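Local atomic coordinates of NAD nucleotidase (Haemophilus influenzae, PDB entry 3ZTV), a protein that degrades NAD to adenosine and nicotinamide riboside in the periplasm, acting as a zinc-dependent pyrophosphatase and 5'-nucleotidase of broad specificity. Residues I195-I199 with F278-G282; L450-M454 with G464-Y468. Numbering follows the deposited sequence.

Contact 1. Residues I195-I199 with F278-G282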
loop_
_atom_site.group_PDB
_atom_site.type_symbol
_atom_site.label_atom_id
_atom_site.label_comp_id
_atom_site.label_asym_id
_atom_site.label_seq_id
_atom_site.Cartn_x
_atom_site.Cartn_y
_atom_site.Cartn_z
ATOM N N ILE A 195 11.899 -13.976 -18.124
ATOM C CA ILE A 195 12.383 -14.519 -16.857
ATOM C C ILE A 195 11.259 -15.254 -16.152
ATOM O O ILE A 195 10.193 -14.692 -15.908
ATOM C CB ILE A 195 12.911 -13.404 -15.955
ATOM C CG1 ILE A 195 14.118 -12.755 -16.621
ATOM C CG2 ILE A 195 13.251 -13.949 -14.573
ATOM C CD1 ILE A 195 14.617 -11.520 -15.933
ATOM N N ASN A 196 11.493 -16.524 -15.834
ATOM C CA ASN A 196 10.498 -17.316 -15.127
ATOM C C ASN A 196 11.078 -17.986 -13.882
ATOM O O ASN A 196 10.461 -18.880 -13.314
ATOM C CB ASN A 196 9.844 -18.349 -16.062
ATOM C CG ASN A 196 10.844 -19.336 -16.650
ATOM O OD1 ASN A 196 11.898 -19.604 -16.074
ATOM N ND2 ASN A 196 10.507 -19.895 -17.810
ATOM N N LYS A 197 12.252 -17.518 -13.460
ATOM C CA LYS A 197 12.919 -18.014 -12.265
ATOM C C LYS A 197 13.303 -16.788 -11.448
ATOM O O LYS A 197 14.125 -15.965 -11.882
ATOM C CB LYS A 197 14.149 -18.824 -12.654
ATOM C CG LYS A 197 13.795 -20.090 -13.422
ATOM C CD LYS A 197 15.042 -20.802 -13.923
ATOM C CE LYS A 197 15.599 -20.161 -15.174
ATOM N NZ LYS A 197 14.693 -20.402 -16.332
ATOM N N ILE A 198 12.688 -16.661 -10.270
ATOM C CA ILE A 198 12.827 -15.455 -9.451
ATOM C C ILE A 198 13.036 -15.816 -7.982
ATOM O O ILE A 198 12.259 -16.592 -7.395
ATOM C CB ILE A 198 11.604 -14.521 -9.609
ATOM C CG1 ILE A 198 11.437 -14.129 -11.085
ATOM C CG2 ILE A 198 11.757 -13.281 -8.743
ATOM C CD1 ILE A 198 10.286 -13.160 -11.373
ATOM N N ILE A 199 14.100 -15.248 -7.413
ATOM C CA ILE A 199 14.457 -15.426 -6.016
ATOM C C ILE A 199 14.219 -14.106 -5.294
ATOM O O ILE A 199 14.611 -13.044 -5.789
ATOM C CB ILE A 199 15.961 -15.748 -5.866
ATOM C CG1 ILE A 199 16.369 -16.919 -6.760
ATOM C CG2 ILE A 199 16.330 -15.985 -4.392
ATOM C CD1 ILE A 199 15.658 -18.186 -6.462
ATOM N N PHE A 278 14.958 -26.131 -11.560
ATOM C CA PHE A 278 13.881 -25.405 -12.224
ATOM C C PHE A 278 13.524 -26.096 -13.534
ATOM O O PHE A 278 14.408 -26.427 -14.327
ATOM C CB PHE A 278 14.303 -23.965 -12.518
ATOM C CG PHE A 278 14.516 -23.111 -11.289
ATOM C CD1 PHE A 278 13.456 -22.426 -10.711
ATOM C CD2 PHE A 278 15.779 -22.961 -10.740
ATOM C CE1 PHE A 278 13.649 -21.626 -9.598
ATOM C CE2 PHE A 278 15.976 -22.163 -9.620
ATOM C CZ PHE A 278 14.902 -21.492 -9.053
ATOM N N SER A 279 12.232 -26.306 -13.759
ATOM C CA SER A 279 11.755 -26.799 -15.045
ATOM C C SER A 279 11.956 -25.712 -16.103
ATOM O O SER A 279 12.222 -24.557 -15.763
ATOM C CB SER A 279 10.276 -27.158 -14.949
ATOM O OG SER A 279 9.487 -25.978 -14.864
ATOM N N PRO A 280 11.836 -26.071 -17.395
ATOM C CA PRO A 280 11.977 -25.028 -18.422
ATOM C C PRO A 280 11.013 -23.859 -18.195
ATOM O O PRO A 280 11.364 -22.703 -18.475
ATOM C CB PRO A 280 11.626 -25.772 -19.715
ATOM C CG PRO A 280 12.036 -27.198 -19.431
ATOM C CD PRO A 280 11.665 -27.414 -17.984
ATOM N N GLU A 281 9.831 -24.159 -17.667
ATOM C CA GLU A 281 8.809 -23.150 -17.399
ATOM C C GLU A 281 9.053 -22.394 -16.085
ATOM O O GLU A 281 8.273 -21.515 -15.717
ATOM C CB GLU A 281 7.414 -23.788 -17.400
ATOM C CG GLU A 281 7.006 -24.442 -18.723
ATOM C CD GLU A 281 7.626 -25.819 -18.940
ATOM O OE1 GLU A 281 8.030 -26.478 -17.954
ATOM O OE2 GLU A 281 7.703 -26.248 -20.112
ATOM N N GLY A 282 10.118 -22.747 -15.371
ATOM C CA GLY A 282 10.506 -22.002 -14.185
ATOM C C GLY A 282 9.833 -22.468 -12.904
ATOM O O GLY A 282 9.738 -21.699 -11.940
HETATM O O HOH W 1 7.578 -19.998 -13.432
HETATM O O HOH W 2 14.711 -23.343 -16.225
#

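Contact 2. Residues L450-M454 with G464-Y468. With ADN (adenosine), chain D.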
loop_
_atom_site.group_PDB
_atom_site.type_symbol
_atom_site.label_atom_id
_atom_site.label_comp_id
_atom_site.label_asym_id
_atom_site.label_seq_id
_atom_site.Cartn_x
_atom_site.Cartn_y
_atom_site.Cartn_z
ATOM N N LEU A 450 2.974 -3.626 37.380
ATOM C CA LEU A 450 3.644 -3.024 38.537
ATOM C C LEU A 450 3.171 -3.687 39.824
ATOM O O LEU A 450 3.973 -3.978 40.714
ATOM C CB LEU A 450 3.398 -1.515 38.609
ATOM C CG LEU A 450 3.984 -0.683 37.464
ATOM C CD1 LEU A 450 3.581 0.784 37.595
ATOM C CD2 LEU A 450 5.501 -0.828 37.410
ATOM N N GLU A 451 1.868 -3.933 39.919
ATOM C CA GLU A 451 1.325 -4.622 41.088
ATOM C C GLU A 451 1.922 -6.031 41.207
ATOM O O GLU A 451 2.308 -6.471 42.298
ATOM C CB GLU A 451 -0.206 -4.682 41.027
ATOM C CG GLU A 451 -0.922 -3.321 41.076
ATOM C CD GLU A 451 -1.093 -2.756 42.488
ATOM O OE1 GLU A 451 -0.747 -3.445 43.473
ATOM O OE2 GLU A 451 -1.603 -1.614 42.600
ATOM N N ASP A 452 1.995 -6.738 40.082
ATOM C CA ASP A 452 2.571 -8.084 40.059
ATOM C C ASP A 452 4.006 -8.072 40.576
ATOM O O ASP A 452 4.386 -8.883 41.431
ATOM C CB ASP A 452 2.581 -8.653 38.633
ATOM C CG ASP A 452 1.187 -8.825 38.038
ATOM O OD1 ASP A 452 0.194 -8.934 38.786
ATOM O OD2 ASP A 452 1.090 -8.875 36.792
ATOM N N ALA A 453 4.808 -7.157 40.041
ATOM C CA ALA A 453 6.223 -7.104 40.381
ATOM C C ALA A 453 6.441 -6.793 41.859
ATOM O O ALA A 453 7.267 -7.431 42.518
ATOM C CB ALA A 453 6.938 -6.103 39.500
ATOM N N MET A 454 5.700 -5.820 42.383
ATOM C CA MET A 454 5.783 -5.483 43.806
ATOM C C MET A 454 5.367 -6.648 44.704
ATOM O O MET A 454 5.993 -6.897 45.743
ATOM C CB MET A 454 4.950 -4.237 44.129
ATOM C CG MET A 454 5.565 -2.951 43.615
ATOM S SD MET A 454 4.720 -1.475 44.232
ATOM C CE MET A 454 3.186 -1.558 43.303
ATOM N N GLY A 464 14.509 -8.819 43.890
ATOM C CA GLY A 464 15.006 -8.337 42.612
ATOM C C GLY A 464 13.914 -8.002 41.610
ATOM O O GLY A 464 14.188 -7.393 40.573
ATOM N N ALA A 465 12.679 -8.397 41.906
ATOM C CA ALA A 465 11.552 -8.095 41.022
ATOM C C ALA A 465 11.093 -6.637 41.103
ATOM O O ALA A 465 10.344 -6.174 40.242
ATOM C CB ALA A 465 10.382 -9.024 41.315
ATOM N N PHE A 466 11.517 -5.912 42.130
ATOM C CA PHE A 466 10.955 -4.585 42.362
ATOM C C PHE A 466 11.173 -3.678 41.149
ATOM O O PHE A 466 12.299 -3.532 40.682
ATOM C CB PHE A 466 11.522 -3.952 43.633
ATOM C CG PHE A 466 10.670 -2.839 44.159
ATOM C CD1 PHE A 466 10.810 -1.550 43.670
ATOM C CD2 PHE A 466 9.701 -3.094 45.122
ATOM C CE1 PHE A 466 10.009 -0.524 44.140
ATOM C CE2 PHE A 466 8.896 -2.071 45.594
ATOM C CZ PHE A 466 9.055 -0.783 45.099
ATOM N N PRO A 467 10.090 -3.055 40.634
ATOM C CA PRO A 467 10.149 -2.341 39.355
ATOM C C PRO A 467 10.467 -0.850 39.458
ATOM O O PRO A 467 9.973 -0.160 40.354
ATOM C CB PRO A 467 8.732 -2.518 38.812
ATOM C CG PRO A 467 7.881 -2.466 40.047
ATOM C CD PRO A 467 8.703 -3.158 41.131
ATOM N N TYR A 468 11.289 -0.373 38.534
ATOM C CA TYR A 468 11.563 1.054 38.378
ATOM C C TYR A 468 11.433 1.368 36.898
ATOM O O TYR A 468 11.734 0.519 36.054
ATOM C CB TYR A 468 12.978 1.406 38.844
ATOM C CG TYR A 468 13.240 1.190 40.320
ATOM C CD1 TYR A 468 13.494 -0.081 40.827
ATOM C CD2 TYR A 468 13.246 2.261 41.208
ATOM C CE1 TYR A 468 13.744 -0.279 42.178
ATOM C CE2 TYR A 468 13.492 2.069 42.563
ATOM C CZ TYR A 468 13.740 0.798 43.041
ATOM O OH TYR A 468 13.993 0.587 44.385
HETATM O "O5'" ADN D . 19.454 -13.794 41.753
HETATM C "C5'" ADN D . 18.223 -13.954 41.044
HETATM C "C4'" ADN D . 17.665 -12.574 40.715
HETATM O "O4'" ADN D . 18.503 -11.919 39.758
HETATM C "C3'" ADN D . 16.283 -12.627 40.094
HETATM O "O3'" ADN D . 15.261 -12.568 41.095
HETATM C "C2'" ADN D . 16.259 -11.399 39.204
HETATM O "O2'" ADN D . 15.823 -10.245 39.932
HETATM C "C1'" ADN D . 17.711 -11.197 38.814
HETATM N N9 ADN D . 17.937 -11.748 37.460
HETATM C C8 ADN D . 18.335 -12.995 37.138
HETATM N N7 ADN D . 18.437 -13.135 35.788
HETATM C C5 ADN D . 18.089 -11.955 35.228
HETATM C C6 ADN D . 17.976 -11.390 33.864
HETATM N N6 ADN D . 18.247 -12.121 32.759
HETATM N N1 ADN D . 17.584 -10.106 33.749
HETATM C C2 ADN D . 17.304 -9.340 34.819
HETATM N N3 ADN D . 17.385 -9.783 36.082
HETATM C C4 ADN D . 17.771 -11.052 36.340
#

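Contact 1. Residues I195-I199 with F278-G282
Lys-197 lays its aliphatic chain over one face of the Phe-278 ring: CG of Lys-197 stands 4.0 Å from the ring centroid in a CH-pi contact, and CD of Lys-197 comes within 3.5 Å of CB of Phe-278. At the ring edge, CD1 of Ile-199 lies 4.3 Å from CZ of Phe-278. Beyond CD the lysine chain turns away from the ring, and NZ of Lys-197 forms a salt bridge with Glu-151, donates to OD1 of Asn-196 (2.9 Å) and reaches O of Ser-279 through water 2. Asn-196 ND2 donates to O of Pro-280 (3.0 Å), tying it to the type I turn Ser-279 to Gly-282. Gly-282, with positive phi, brings its CA to 3.2 Å from O of Asn-196, where a CB would collide. The contact thus joins the two sheets of the metallophosphoesterase domain: strand 198-203 pairs with strand 151-159 in one, whereas the turn links strands 270-278 and 284-295 of the other, beside strand 11-18.

Contact 2. Residues L450-M454 with G464-Y468
Pro-467 is the knob of this interface, its ring set against the surface that Leu-450, Ala-453 and Met-454 present on successive turns of helix 443-460. CB of Pro-467 lies 3.9 Å from CD2 of Leu-450, CG of Pro-467 is 3.8 Å from CB of Ala-453, and CD of Pro-467 is 4.0 Å from CG of Met-454. The small Ala-453 leaves the hollow: its methyl lets the backbone of 464-468 approach closely, with CB of Ala-453 3.5 Å from O of Ala-465 and the two alanine CA atoms 5.5 Å apart. Met-454 flanks Phe-466, with CG of Met-454 4.0 Å from CE2 of Phe-466 and SD of Met-454 5.2 Å from the Phe-466 ring centroid, an oblique Met-aromatic contact. Phe-466 also meets Phe-569 edge-to-face. The packing seats the helix against the start of edge strand 467-470, while Gly-464, at the other end of the segment, lines the adenosine pocket; a CB there would clash with O2' of the nucleoside. With apolar side chains making most of the contact, one methyl resting on a carbonyl, and polar bonds directed elsewhere, such as Ala-465 O to Tyr-524, the two segments are held by close packing and hydrocarbon burial.

Overall arrangement
The two contacts belong to different domains and lie on opposite sides of the chain's centre, 57 Å apart between centres and about 44 Å between nearest atoms, so neither touches the other. Contact 1 is in the metallophosphoesterase part, which carries the zinc ions bound by Asp-20, His-22, Asp-70, Asn-102 and Asp-226, but lies away from that site. Contact 2 is in the C-terminal nucleotidase domain and reaches the ligand directly: O of Gly-464 is 3.3 Å from O2' of adenosine, whose pocket also includes Phe-432 and Tyr-516. The side chain of Ala-465 is about 4 Å from that of Asp-522, another pocket residue.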